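Local coordinates for type 2A phosphatase-associated protein 42 (Saccharomyces cerevisiae, PDB 2V0P), which associates with PP2A-type phosphatase catalytic subunits and, as the whole protein, inhibits SIT4 and takes part in negative regulation of TOR signalling, this piece being its N-terminal TPR-like domain, at residues S110-N113 with F114-L118; V128-K131 with L132-K136; N140-L143 with S144-Y147; K162-E165 with K166-F170; I219-N222 with L223-E227. All coordinates share one frame; numbering follows the deposited sequence.

Interaction 1: residues S110-N113 with F114-L118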
loop_
_atom_site.group_PDB
_atom_site.type_symbol
_atom_site.label_atom_id
_atom_site.label_comp_id
_atom_site.label_asym_id
_atom_site.label_seq_id
_atom_site.Cartn_x
_atom_site.Cartn_y
_atom_site.Cartn_z
ATOM N N SER A 110 -5.440 20.731 -2.868
ATOM C CA SER A 110 -5.145 21.533 -4.038
ATOM C C SER A 110 -5.571 20.797 -5.310
ATOM O O SER A 110 -6.172 21.384 -6.199
ATOM C CB SER A 110 -3.684 21.930 -4.151
ATOM O OG SER A 110 -3.371 22.926 -3.250
ATOM N N PHE A 111 -5.221 19.530 -5.392
ATOM C CA PHE A 111 -5.607 18.701 -6.548
ATOM C C PHE A 111 -7.113 18.705 -6.718
ATOM O O PHE A 111 -7.586 18.809 -7.822
ATOM C CB PHE A 111 -5.032 17.267 -6.414
ATOM C CG PHE A 111 -3.596 17.141 -6.825
ATOM C CD1 PHE A 111 -3.180 17.543 -8.087
ATOM C CD2 PHE A 111 -2.664 16.535 -5.977
ATOM C CE1 PHE A 111 -1.871 17.443 -8.485
ATOM C CE2 PHE A 111 -1.350 16.433 -6.356
ATOM C CZ PHE A 111 -0.930 16.896 -7.645
ATOM N N ILE A 112 -7.863 18.612 -5.624
ATOM C CA ILE A 112 -9.319 18.609 -5.691
ATOM C C ILE A 112 -9.951 19.990 -6.079
ATOM O O ILE A 112 -10.876 20.074 -6.880
ATOM C CB ILE A 112 -9.935 17.934 -4.435
ATOM C CG1 ILE A 112 -9.442 16.452 -4.377
ATOM C CG2 ILE A 112 -11.430 18.006 -4.462
ATOM C CD1 ILE A 112 -9.980 15.662 -3.216
ATOM N N ASN A 113 -9.390 21.047 -5.513
ATOM C CA ASN A 113 -9.630 22.421 -5.960
ATOM C C ASN A 113 -9.506 22.551 -7.487
ATOM O O ASN A 113 -10.409 23.007 -8.098
ATOM C CB ASN A 113 -8.644 23.360 -5.240
ATOM C CG ASN A 113 -8.979 23.545 -3.796
ATOM O OD1 ASN A 113 -10.012 23.118 -3.362
ATOM N ND2 ASN A 113 -8.107 24.234 -3.036
ATOM N N PHE A 114 -8.408 22.067 -8.067
ATOM C CA PHE A 114 -8.148 22.091 -9.473
ATOM C C PHE A 114 -9.295 21.389 -10.273
ATOM O O PHE A 114 -9.792 21.963 -11.140
ATOM C CB PHE A 114 -6.799 21.494 -9.774
ATOM C CG PHE A 114 -6.498 21.294 -11.243
ATOM C CD1 PHE A 114 -6.493 22.383 -12.151
ATOM C CD2 PHE A 114 -6.172 20.036 -11.722
ATOM C CE1 PHE A 114 -6.224 22.196 -13.488
ATOM C CE2 PHE A 114 -5.846 19.852 -13.120
ATOM C CZ PHE A 114 -5.900 20.956 -13.999
ATOM N N LEU A 115 -9.687 20.165 -9.915
ATOM C CA LEU A 115 -10.728 19.438 -10.613
ATOM C C LEU A 115 -12.062 20.111 -10.439
ATOM O O LEU A 115 -12.863 20.178 -11.361
ATOM C CB LEU A 115 -10.800 17.936 -10.146
ATOM C CG LEU A 115 -9.509 17.141 -10.277
ATOM C CD1 LEU A 115 -9.673 15.691 -9.711
ATOM C CD2 LEU A 115 -8.892 17.069 -11.653
ATOM N N THR A 116 -12.325 20.602 -9.255
ATOM C CA THR A 116 -13.540 21.224 -9.010
ATOM C C THR A 116 -13.664 22.496 -9.934
ATOM O O THR A 116 -14.722 22.762 -10.499
ATOM C CB THR A 116 -13.614 21.586 -7.601
ATOM O OG1 THR A 116 -13.718 20.369 -6.833
ATOM C CG2 THR A 116 -14.799 22.489 -7.323
ATOM N N LEU A 117 -12.541 23.185 -10.092
ATOM C CA LEU A 117 -12.471 24.396 -10.917
ATOM C C LEU A 117 -12.743 24.023 -12.357
ATOM O O LEU A 117 -13.529 24.705 -12.989
ATOM C CB LEU A 117 -11.108 25.060 -10.811
ATOM C CG LEU A 117 -10.881 26.360 -11.620
ATOM C CD1 LEU A 117 -11.772 27.416 -11.136
ATOM C CD2 LEU A 117 -9.476 26.764 -11.432
ATOM N N LEU A 118 -12.124 22.949 -12.858
ATOM C CA LEU A 118 -12.365 22.527 -14.236
ATOM C C LEU A 118 -13.824 22.122 -14.452
ATOM O O LEU A 118 -14.450 22.478 -15.473
ATOM C CB LEU A 118 -11.442 21.415 -14.692
ATOM C CG LEU A 118 -9.960 21.629 -14.816
ATOM C CD1 LEU A 118 -9.306 20.297 -15.149
ATOM C CD2 LEU A 118 -9.638 22.655 -15.872
#
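Thr116 folds its hydroxyl back onto the carbonyl of Ile112, one helical turn earlier. Its chi1 of -69° sets OG1 anti to the carbonyl carbon and beside the backbone N. From there Thr116 OG1 donates to Ile112 O at 2.9 Å, from above the carbonyl plane. Thr116 N donates to Ile112 O at 2.8 Å, almost in line with the C=O bond. This double grip on the carbonyl four residues back is common for threonine in helices. The side chains meet more loosely, with Ile112 CG2 4.1 Å from Thr116 OG1.

The tight side of this turn of helix 93-120 is apolar and lies inside the TPR-like helical fold. Phe111 packs on helices 75-83 and 199-231, the Phe114 ring meets Tyr77 with the planes inclined, and Leu115 rests on Val128 and Leu132. Asn113, Thr116 and Leu117 are partly exposed, though Thr116 still rests on Leu132. A valine in place of Thr116 would probably leave Ile112 O with just the backbone N-H as its donor in this turn. The chemistry implies that the Thr116 hydroxyl is satisfied within the helix, while Asn113 OD1 is held from a loop by Arg138 NH1.

Interaction 2: residues V128-K131 with L132-K136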
loop_
_atom_site.group_PDB
_atom_site.type_symbol
_atom_site.label_atom_id
_atom_site.label_comp_id
_atom_site.label_asym_id
_atom_site.label_seq_id
_atom_site.Cartn_x
_atom_site.Cartn_y
_atom_site.Cartn_z
ATOM N N VAL A 128 -12.825 11.606 -15.264
ATOM C CA VAL A 128 -12.226 12.227 -14.092
ATOM C C VAL A 128 -13.319 12.687 -13.199
ATOM O O VAL A 128 -13.222 12.558 -11.985
ATOM C CB VAL A 128 -11.271 13.373 -14.475
ATOM C CG1 VAL A 128 -10.739 14.103 -13.216
ATOM C CG2 VAL A 128 -10.105 12.844 -15.267
ATOM N N GLY A 129 -14.376 13.225 -13.788
ATOM C CA GLY A 129 -15.514 13.719 -13.057
ATOM C C GLY A 129 -16.258 12.674 -12.270
ATOM O O GLY A 129 -16.796 12.980 -11.218
ATOM N N GLU A 130 -16.303 11.429 -12.777
ATOM C CA GLU A 130 -16.995 10.368 -12.063
ATOM C C GLU A 130 -16.279 10.080 -10.738
ATOM O O GLU A 130 -16.914 9.891 -9.712
ATOM C CB GLU A 130 -17.049 9.121 -12.916
ATOM C CG GLU A 130 -18.028 8.114 -12.411
ATOM C CD GLU A 130 -17.646 6.705 -12.811
ATOM O OE1 GLU A 130 -16.500 6.514 -13.281
ATOM O OE2 GLU A 130 -18.480 5.794 -12.649
ATOM N N LYS A 131 -14.961 10.062 -10.801
ATOM C CA LYS A 131 -14.091 9.910 -9.634
ATOM C C LYS A 131 -14.244 11.043 -8.664
ATOM O O LYS A 131 -14.497 10.796 -7.497
ATOM C CB LYS A 131 -12.654 9.736 -10.058
ATOM C CG LYS A 131 -12.406 8.491 -10.849
ATOM C CD LYS A 131 -10.962 8.256 -11.036
ATOM C CE LYS A 131 -10.657 7.270 -12.163
ATOM N NZ LYS A 131 -11.602 6.138 -12.198
ATOM N N LEU A 132 -14.168 12.287 -9.152
ATOM C CA LEU A 132 -14.427 13.484 -8.331
ATOM C C LEU A 132 -15.753 13.415 -7.599
ATOM O O LEU A 132 -15.844 13.757 -6.423
ATOM C CB LEU A 132 -14.376 14.766 -9.195
ATOM C CG LEU A 132 -14.517 16.078 -8.414
ATOM C CD1 LEU A 132 -13.272 16.317 -7.545
ATOM C CD2 LEU A 132 -14.767 17.272 -9.341
ATOM N N GLY A 133 -16.791 12.995 -8.311
ATOM C CA GLY A 133 -18.103 12.863 -7.747
ATOM C C GLY A 133 -18.223 11.786 -6.680
ATOM O O GLY A 133 -19.063 11.888 -5.808
ATOM N N ASN A 134 -17.389 10.764 -6.742
ATOM C CA ASN A 134 -17.488 9.670 -5.792
ATOM C C ASN A 134 -17.066 10.017 -4.344
ATOM O O ASN A 134 -17.285 9.217 -3.424
ATOM C CB ASN A 134 -16.728 8.437 -6.307
ATOM C CG ASN A 134 -17.396 7.790 -7.525
ATOM O OD1 ASN A 134 -18.612 7.858 -7.706
ATOM N ND2 ASN A 134 -16.596 7.144 -8.343
ATOM N N PHE A 135 -16.476 11.199 -4.147
ATOM C CA PHE A 135 -16.089 11.631 -2.817
ATOM C C PHE A 135 -17.332 12.086 -2.087
ATOM O O PHE A 135 -17.958 13.062 -2.486
ATOM C CB PHE A 135 -15.059 12.755 -2.857
ATOM C CG PHE A 135 -13.832 12.435 -3.661
ATOM C CD1 PHE A 135 -13.261 11.182 -3.616
ATOM C CD2 PHE A 135 -13.242 13.406 -4.454
ATOM C CE1 PHE A 135 -12.130 10.892 -4.359
ATOM C CE2 PHE A 135 -12.109 13.125 -5.192
ATOM C CZ PHE A 135 -11.551 11.869 -5.144
ATOM N N LYS A 136 -17.709 11.362 -1.035
ATOM C CA LYS A 136 -18.851 11.758 -0.217
ATOM C C LYS A 136 -18.510 13.065 0.496
ATOM O O LYS A 136 -19.350 13.947 0.602
ATOM C CB LYS A 136 -19.257 10.650 0.765
ATOM C CG LYS A 136 -19.934 9.456 0.074
ATOM C CD LYS A 136 -20.526 8.402 1.034
ATOM C CE LYS A 136 -19.456 7.483 1.670
ATOM N NZ LYS A 136 -18.372 7.046 0.714
HETATM O O HOH W 1 -19.376 9.685 -9.666
#
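Phe135 turns its ring back under the end of helix 126-133, so that one face meets the carbonyl oxygen of Lys131. Lys131 O stands 3.8 Å above the ring plane, over its centre. The Phe135 torsion explains this: with chi1 at -55°, CG lies beside the backbone N and the ring swings back toward the helix. Lys131 O also accepts a bond from Asn134 N at 3.0 Å, well above the carbonyl plane. Near the helix end one N-H is thus divided between Lys131 O and, weakly, Glu130 O.

The Asn134 side chain lies against the Glu130 carbonyl, with Asn134 CG 3.1 Å from Glu130 O. The amide nitrogen is badly angled for a direct bond. A water donates to Asn134 OD1 at 2.8 Å; its approach to Glu130 O is unusually short, so that side of the bridge is doubtful. Earlier in the turn, Leu132 N bonds Val128 O in the carbonyl plane, at 3.0 Å and almost straight (173°).

The apolar groups face inward and join this helix end to the TPR-like helical fold. Val128 and Leu132 pack on Leu115 of helix 93-120, and Phe135 on Ile112, Pro141 and Leu146. The Lys131 side chain runs past Leu146 and Tyr147. Water therefore probably serves polar groups on the outer side of the helix end, while an aromatic face covers the carbonyl of Lys131 on the buried side.

Interaction 3: residues N140-L143 with S144-Y147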
loop_
_atom_site.group_PDB
_atom_site.type_symbol
_atom_site.label_atom_id
_atom_site.label_comp_id
_atom_site.label_asym_id
_atom_site.label_seq_id
_atom_site.Cartn_x
_atom_site.Cartn_y
_atom_site.Cartn_z
ATOM N N ASN A 140 -12.587 15.261 2.791
ATOM C CA ASN A 140 -12.040 13.996 3.313
ATOM C C ASN A 140 -12.125 12.863 2.268
ATOM O O ASN A 140 -12.846 11.899 2.464
ATOM C CB ASN A 140 -12.743 13.609 4.627
ATOM C CG ASN A 140 -12.046 12.457 5.366
ATOM O OD1 ASN A 140 -10.884 12.122 5.088
ATOM N ND2 ASN A 140 -12.761 11.849 6.317
ATOM N N PRO A 141 -11.359 12.958 1.177
ATOM C CA PRO A 141 -11.543 12.011 0.078
ATOM C C PRO A 141 -10.886 10.677 0.437
ATOM O O PRO A 141 -9.833 10.657 1.079
ATOM C CB PRO A 141 -10.772 12.640 -1.057
ATOM C CG PRO A 141 -9.715 13.451 -0.382
ATOM C CD PRO A 141 -10.233 13.872 0.935
ATOM N N GLN A 142 -11.501 9.592 -0.002
ATOM C CA GLN A 142 -11.093 8.243 0.389
ATOM C C GLN A 142 -10.663 7.456 -0.847
ATOM O O GLN A 142 -11.331 7.473 -1.871
ATOM C CB GLN A 142 -12.254 7.533 1.085
ATOM C CG GLN A 142 -12.742 8.182 2.340
ATOM C CD GLN A 142 -11.745 8.049 3.462
ATOM O OE1 GLN A 142 -11.421 6.938 3.893
ATOM N NE2 GLN A 142 -11.251 9.175 3.949
ATOM N N LEU A 143 -9.526 6.788 -0.735
ATOM C CA LEU A 143 -8.986 5.922 -1.779
ATOM C C LEU A 143 -9.970 4.826 -2.133
ATOM O O LEU A 143 -9.980 4.309 -3.249
ATOM C CB LEU A 143 -7.640 5.356 -1.306
ATOM C CG LEU A 143 -6.634 4.682 -2.223
ATOM C CD1 LEU A 143 -6.195 5.553 -3.308
ATOM C CD2 LEU A 143 -5.433 4.294 -1.356
ATOM N N SER A 144 -10.846 4.503 -1.195
ATOM C CA SER A 144 -11.920 3.563 -1.467
ATOM C C SER A 144 -13.047 4.117 -2.360
ATOM O O SER A 144 -13.901 3.349 -2.780
ATOM C CB SER A 144 -12.480 2.985 -0.157
ATOM O OG SER A 144 -12.454 3.939 0.897
ATOM N N GLU A 145 -13.048 5.431 -2.624
ATOM C CA GLU A 145 -14.068 6.116 -3.451
ATOM C C GLU A 145 -13.598 6.412 -4.871
ATOM O O GLU A 145 -14.372 6.766 -5.774
ATOM C CB GLU A 145 -14.488 7.434 -2.781
ATOM C CG GLU A 145 -15.133 7.261 -1.404
ATOM C CD GLU A 145 -15.383 8.575 -0.706
ATOM O OE1 GLU A 145 -14.492 9.441 -0.716
ATOM O OE2 GLU A 145 -16.476 8.750 -0.158
ATOM N N LEU A 146 -12.309 6.294 -5.061
ATOM C CA LEU A 146 -11.682 6.604 -6.289
ATOM C C LEU A 146 -11.745 5.446 -7.292
ATOM O O LEU A 146 -11.908 5.661 -8.499
ATOM C CB LEU A 146 -10.257 6.973 -5.955
ATOM C CG LEU A 146 -9.363 7.746 -6.864
ATOM C CD1 LEU A 146 -9.833 9.208 -7.112
ATOM C CD2 LEU A 146 -8.020 7.684 -6.189
ATOM N N TYR A 147 -11.615 4.228 -6.773
ATOM C CA TYR A 147 -11.734 2.994 -7.545
ATOM C C TYR A 147 -12.442 1.985 -6.666
ATOM O O TYR A 147 -12.376 2.077 -5.432
ATOM C CB TYR A 147 -10.369 2.433 -7.918
ATOM C CG TYR A 147 -9.504 3.283 -8.832
ATOM C CD1 TYR A 147 -8.395 3.932 -8.343
ATOM C CD2 TYR A 147 -9.788 3.383 -10.185
ATOM C CE1 TYR A 147 -7.586 4.684 -9.152
ATOM C CE2 TYR A 147 -9.000 4.147 -11.021
ATOM C CZ TYR A 147 -7.913 4.795 -10.505
ATOM O OH TYR A 147 -7.145 5.485 -11.360
HETATM O O HOH W 2 -15.339 11.269 1.347
#
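Glu145 reaches back to Gln142, where Glu145 OE1 accepts from Gln142 N at 3.1 Å. The bond falls on the anti side of the carboxylate and out of its plane. In return, Glu145 N donates to Gln142 O at 2.8 Å, from above the carbonyl plane. This reciprocal pair marks the opening of a short helix, with Gln142 leading in and the Glu145 carboxylate taking its N-H. Around the pair, the two side chains cross, and Glu145 OE1 lies 3.4 Å from Gln142 CB. The Gln142 amide and the Glu145 carboxylate are turned 74° apart. With chi2 at 173°, the glutamate chain stays extended beyond CG, which carries the acid to the start of the turn. A water lies within hydrogen-bonding distance of Glu145 OE1 and Asn140 O, and Lys136 holds OE2 in a salt bridge. A glutamine here would probably leave the charge of Lys136 without its mate. Further out, Leu143 CD1 meets Leu146 CD2 at 4.0 Å.

The weakly bonded helix 143-146 sits between helix 199-231, helix 156-186 and the end of helix 126-133. Leu143 packs on Glu220 and Phe224, Leu146 on Lys131 of helix 126-133 and on Phe135, and Tyr147 on helix 156-186.

Interaction 4: residues K162-E165 with K166-F170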
loop_
_atom_site.group_PDB
_atom_site.type_symbol
_atom_site.label_atom_id
_atom_site.label_comp_id
_atom_site.label_asym_id
_atom_site.label_seq_id
_atom_site.Cartn_x
_atom_site.Cartn_y
_atom_site.Cartn_z
ATOM N N LYS A 162 -11.057 -3.410 -10.377
ATOM C CA LYS A 162 -9.988 -2.457 -10.182
ATOM C C LYS A 162 -9.011 -2.376 -11.348
ATOM O O LYS A 162 -8.706 -1.274 -11.821
ATOM C CB LYS A 162 -9.248 -2.730 -8.858
ATOM C CG LYS A 162 -8.058 -1.812 -8.647
ATOM C CD LYS A 162 -8.475 -0.583 -7.920
ATOM C CE LYS A 162 -7.303 0.059 -7.226
ATOM N NZ LYS A 162 -7.043 -0.663 -5.938
ATOM N N ARG A 163 -8.533 -3.510 -11.837
ATOM C CA ARG A 163 -7.680 -3.504 -13.014
ATOM C C ARG A 163 -8.404 -2.860 -14.222
ATOM O O ARG A 163 -7.806 -2.124 -14.961
ATOM C CB ARG A 163 -7.186 -4.906 -13.323
ATOM C CG ARG A 163 -6.339 -5.062 -14.601
ATOM C CD ARG A 163 -5.917 -6.522 -14.857
ATOM N NE ARG A 163 -7.037 -7.412 -15.185
ATOM C CZ ARG A 163 -6.947 -8.717 -15.451
ATOM N NH1 ARG A 163 -5.776 -9.345 -15.433
ATOM N NH2 ARG A 163 -8.043 -9.414 -15.729
ATOM N N LYS A 164 -9.692 -3.085 -14.339
ATOM C CA LYS A 164 -10.446 -2.606 -15.509
ATOM C C LYS A 164 -10.453 -1.086 -15.483
ATOM O O LYS A 164 -10.100 -0.461 -16.453
ATOM C CB LYS A 164 -11.870 -3.130 -15.528
ATOM C CG LYS A 164 -12.698 -2.482 -16.608
ATOM C CD LYS A 164 -14.113 -2.883 -16.533
ATOM C CE LYS A 164 -14.935 -2.182 -17.612
ATOM N NZ LYS A 164 -15.300 -0.853 -17.097
ATOM N N GLU A 165 -10.806 -0.533 -14.325
ATOM C CA GLU A 165 -10.857 0.926 -14.067
ATOM C C GLU A 165 -9.497 1.672 -14.192
ATOM O O GLU A 165 -9.445 2.793 -14.721
ATOM C CB GLU A 165 -11.507 1.175 -12.703
ATOM C CG GLU A 165 -12.999 0.867 -12.654
ATOM C CD GLU A 165 -13.627 1.000 -11.252
ATOM O OE1 GLU A 165 -13.020 1.644 -10.341
ATOM O OE2 GLU A 165 -14.749 0.466 -11.073
ATOM N N LYS A 166 -8.428 1.046 -13.741
ATOM C CA LYS A 166 -7.048 1.465 -13.928
ATOM C C LYS A 166 -6.592 1.495 -15.387
ATOM O O LYS A 166 -6.037 2.533 -15.868
ATOM C CB LYS A 166 -6.073 0.621 -13.062
ATOM C CG LYS A 166 -6.123 0.881 -11.530
ATOM C CD LYS A 166 -5.698 2.292 -11.114
ATOM C CE LYS A 166 -4.266 2.394 -10.577
ATOM N NZ LYS A 166 -4.116 1.739 -9.238
ATOM N N ILE A 167 -6.890 0.419 -16.110
ATOM C CA ILE A 167 -6.545 0.299 -17.514
ATOM C C ILE A 167 -7.249 1.428 -18.302
ATOM O O ILE A 167 -6.644 2.026 -19.139
ATOM C CB ILE A 167 -6.929 -1.049 -18.091
ATOM C CG1 ILE A 167 -5.899 -2.127 -17.692
ATOM C CG2 ILE A 167 -7.015 -0.974 -19.615
ATOM C CD1 ILE A 167 -6.244 -3.519 -18.111
ATOM N N GLU A 168 -8.492 1.726 -17.956
ATOM C CA GLU A 168 -9.254 2.815 -18.589
ATOM C C GLU A 168 -8.683 4.196 -18.328
ATOM O O GLU A 168 -8.630 5.005 -19.246
ATOM C CB GLU A 168 -10.717 2.771 -18.196
ATOM C CG GLU A 168 -11.428 1.599 -18.748
ATOM C CD GLU A 168 -12.842 1.429 -18.202
ATOM O OE1 GLU A 168 -13.191 2.080 -17.183
ATOM O OE2 GLU A 168 -13.602 0.656 -18.813
ATOM N N LEU A 169 -8.267 4.454 -17.080
ATOM C CA LEU A 169 -7.452 5.620 -16.724
ATOM C C LEU A 169 -6.181 5.694 -17.536
ATOM O O LEU A 169 -5.888 6.729 -18.175
ATOM C CB LEU A 169 -7.111 5.675 -15.234
ATOM C CG LEU A 169 -6.300 6.970 -14.932
ATOM C CD1 LEU A 169 -7.198 8.169 -14.939
ATOM C CD2 LEU A 169 -5.572 6.819 -13.632
ATOM N N PHE A 170 -5.476 4.584 -17.590
ATOM C CA PHE A 170 -4.184 4.534 -18.217
ATOM C C PHE A 170 -4.325 4.833 -19.714
ATOM O O PHE A 170 -3.652 5.727 -20.234
ATOM C CB PHE A 170 -3.490 3.185 -17.912
ATOM C CG PHE A 170 -2.167 3.005 -18.587
ATOM C CD1 PHE A 170 -0.993 3.140 -17.886
ATOM C CD2 PHE A 170 -2.099 2.703 -19.928
ATOM C CE1 PHE A 170 0.223 2.974 -18.512
ATOM C CE2 PHE A 170 -0.883 2.553 -20.559
ATOM C CZ PHE A 170 0.278 2.691 -19.830
#
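Lys164 and Glu168 form a salt bridge one helical turn apart on helix 156-186. Lys164 NZ lies 2.8 Å from Glu168 OE2 and approaches from above the carboxylate plane. The lysine chain is extended as far as CE, and its last torsion (chi4 -84°) turns the amine toward the acid. The two side chains cross at an angle, and Lys164 CE lies 3.4 Å from Glu168 OE2.

Lys162 and Lys166 run alongside one another in the same direction, and Lys162 NZ and Lys166 NZ are 5.0 Å apart. Acids lie close by: Lys166 NZ makes salt bridges to Glu220 of the same chain and to Glu165 of the second subunit. Within the chain, Glu165 OE1 accepts from Ala148 N.

Beyond this, the aliphatic part of Arg163 packs on Ile167, with Arg163 CG 3.8 Å from Ile167 CD1. Arg163 also packs on Ile167 of the second subunit. Leu169 faces helix 199-231. Neighbouring acids, including one across the dimer, probably offset the crowding of the two lysine charges.

Interaction 5: residues I219-N222 with L223-E227. With ZN (zinc ion), chain D.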
loop_
_atom_site.group_PDB
_atom_site.type_symbol
_atom_site.label_atom_id
_atom_site.label_comp_id
_atom_site.label_asym_id
_atom_site.label_seq_id
_atom_site.Cartn_x
_atom_site.Cartn_y
_atom_site.Cartn_z
ATOM N N ILE A 219 -3.553 11.972 -6.836
ATOM C CA ILE A 219 -4.431 11.914 -5.720
ATOM C C ILE A 219 -4.302 10.433 -5.140
ATOM O O ILE A 219 -4.250 10.287 -3.996
ATOM C CB ILE A 219 -5.864 12.230 -6.028
ATOM C CG1 ILE A 219 -6.036 13.785 -6.202
ATOM C CG2 ILE A 219 -6.787 11.813 -4.876
ATOM C CD1 ILE A 219 -7.324 14.191 -6.763
ATOM N N GLU A 220 -4.271 9.448 -5.982
ATOM C CA GLU A 220 -4.192 7.998 -5.507
ATOM C C GLU A 220 -2.900 7.767 -4.711
ATOM O O GLU A 220 -2.922 7.211 -3.560
ATOM C CB GLU A 220 -4.288 7.040 -6.703
ATOM C CG GLU A 220 -4.635 5.605 -6.307
ATOM C CD GLU A 220 -4.254 4.573 -7.345
ATOM O OE1 GLU A 220 -3.578 4.887 -8.350
ATOM O OE2 GLU A 220 -4.619 3.421 -7.139
ATOM N N GLN A 221 -1.793 8.214 -5.281
ATOM C CA GLN A 221 -0.489 8.017 -4.717
ATOM C C GLN A 221 -0.437 8.737 -3.385
ATOM O O GLN A 221 -0.016 8.158 -2.449
ATOM C CB GLN A 221 0.592 8.519 -5.631
ATOM C CG GLN A 221 1.900 8.781 -4.961
ATOM C CD GLN A 221 2.598 7.490 -4.502
ATOM O OE1 GLN A 221 2.511 6.455 -5.157
ATOM N NE2 GLN A 221 3.296 7.565 -3.386
ATOM N N ASN A 222 -0.950 9.963 -3.303
ATOM C CA ASN A 222 -0.879 10.678 -2.039
ATOM C C ASN A 222 -1.798 10.114 -0.931
ATOM O O ASN A 222 -1.473 10.149 0.227
ATOM C CB ASN A 222 -1.091 12.200 -2.276
ATOM C CG ASN A 222 0.027 12.843 -3.083
ATOM O OD1 ASN A 222 1.012 12.222 -3.422
ATOM N ND2 ASN A 222 -0.156 14.079 -3.434
ATOM N N LEU A 223 -2.958 9.615 -1.291
ATOM C CA LEU A 223 -3.845 9.063 -0.353
ATOM C C LEU A 223 -3.243 7.749 0.188
ATOM O O LEU A 223 -3.187 7.588 1.340
ATOM C CB LEU A 223 -5.196 8.798 -1.010
ATOM C CG LEU A 223 -6.021 10.080 -1.217
ATOM C CD1 LEU A 223 -7.424 9.705 -1.713
ATOM C CD2 LEU A 223 -6.113 10.848 0.060
ATOM N N PHE A 224 -2.718 6.921 -0.681
ATOM C CA PHE A 224 -2.082 5.665 -0.271
ATOM C C PHE A 224 -0.859 5.910 0.589
ATOM O O PHE A 224 -0.725 5.307 1.662
ATOM C CB PHE A 224 -1.652 4.893 -1.475
ATOM C CG PHE A 224 -1.220 3.507 -1.121
ATOM C CD1 PHE A 224 -2.156 2.588 -0.707
ATOM C CD2 PHE A 224 0.118 3.154 -1.138
ATOM C CE1 PHE A 224 -1.767 1.261 -0.375
ATOM C CE2 PHE A 224 0.513 1.837 -0.783
ATOM C CZ PHE A 224 -0.433 0.918 -0.431
ATOM N N GLU A 225 0.026 6.799 0.113
ATOM C CA GLU A 225 1.219 7.194 0.825
ATOM C C GLU A 225 0.842 7.749 2.177
ATOM O O GLU A 225 1.408 7.302 3.197
ATOM C CB GLU A 225 2.039 8.193 0.027
ATOM C CG GLU A 225 3.486 8.401 0.489
ATOM C CD GLU A 225 4.169 9.484 -0.335
ATOM O OE1 GLU A 225 4.016 9.473 -1.577
ATOM O OE2 GLU A 225 4.856 10.360 0.246
ATOM N N CYS A 226 -0.152 8.644 2.226
ATOM C CA CYS A 226 -0.610 9.158 3.515
ATOM C C CYS A 226 -1.094 8.082 4.522
ATOM O O CYS A 226 -0.714 8.062 5.695
ATOM C CB CYS A 226 -1.715 10.156 3.317
ATOM S SG CYS A 226 -2.074 11.020 4.839
ATOM N N GLU A 227 -1.972 7.218 4.057
ATOM C CA GLU A 227 -2.449 6.142 4.879
ATOM C C GLU A 227 -1.302 5.242 5.385
ATOM O O GLU A 227 -1.289 4.844 6.554
ATOM C CB GLU A 227 -3.468 5.347 4.120
ATOM C CG GLU A 227 -4.772 6.075 3.904
ATOM C CD GLU A 227 -5.734 5.294 3.008
ATOM O OE1 GLU A 227 -5.901 4.065 3.209
ATOM O OE2 GLU A 227 -6.318 5.922 2.097
HETATM ZN ZN ZN D . -4.016 12.016 4.176
HETATM O O HOH W 3 3.619 12.038 -2.907
#
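Gln221 and Glu225 both start with CG anti to the backbone N, at chi1 160° and -164°. Gln221 then bends at chi2 (69°), which swings its amide along the helix toward Glu225. Gln221 NE2 donates to Glu225 OE1 at 2.7 Å. The acceptor lies in the amide plane, and the bond uses the anti lone pair of OE1. A water sits 2.7 Å from Asn222 OD1 and near Glu225 OE1.

On the inner side, Ile219 and Leu223 pack flank to flank, with Ile219 CG2 3.9 Å from Leu223 CD1. Ile219 also packs on Phe111 and Ile112 of helix 93-120. Cys226 N bonds Asn222 O at 2.8 Å, and Cys226 SG binds a zinc ion at 2.3 Å.

Glu220 pairs with Lys166. Glu220, Gln221, Phe224 and Glu225 touch the second subunit, where Gln221 NE2 also makes a weak bond to Lys154 O. One helix thus carries a mixed face against the second subunit, an apolar inner face and a cysteine sulfur, probably as the thiolate, on the metal.

All five contacts are local turns that follow one another in series, so none nests in or crosses another. Interaction 1 lies on helix 93-120, and interaction 2 lies at the end of helix 126-133 and the turn after it; they touch where Leu115 meets Val128. The loop from there to the short helix 143-146 is closed by the Lys136-Glu145 salt bridge between interactions 2 and 3. Tyr147 then joins interaction 3 to interaction 4 on helix 156-186. Interaction 5, on the last long helix, returns to the earlier ones: Ile219 packs on Phe111, Leu143 on Phe224, and Glu220 pairs with Lys166. Interactions 4 and 5 also both touch the second subunit.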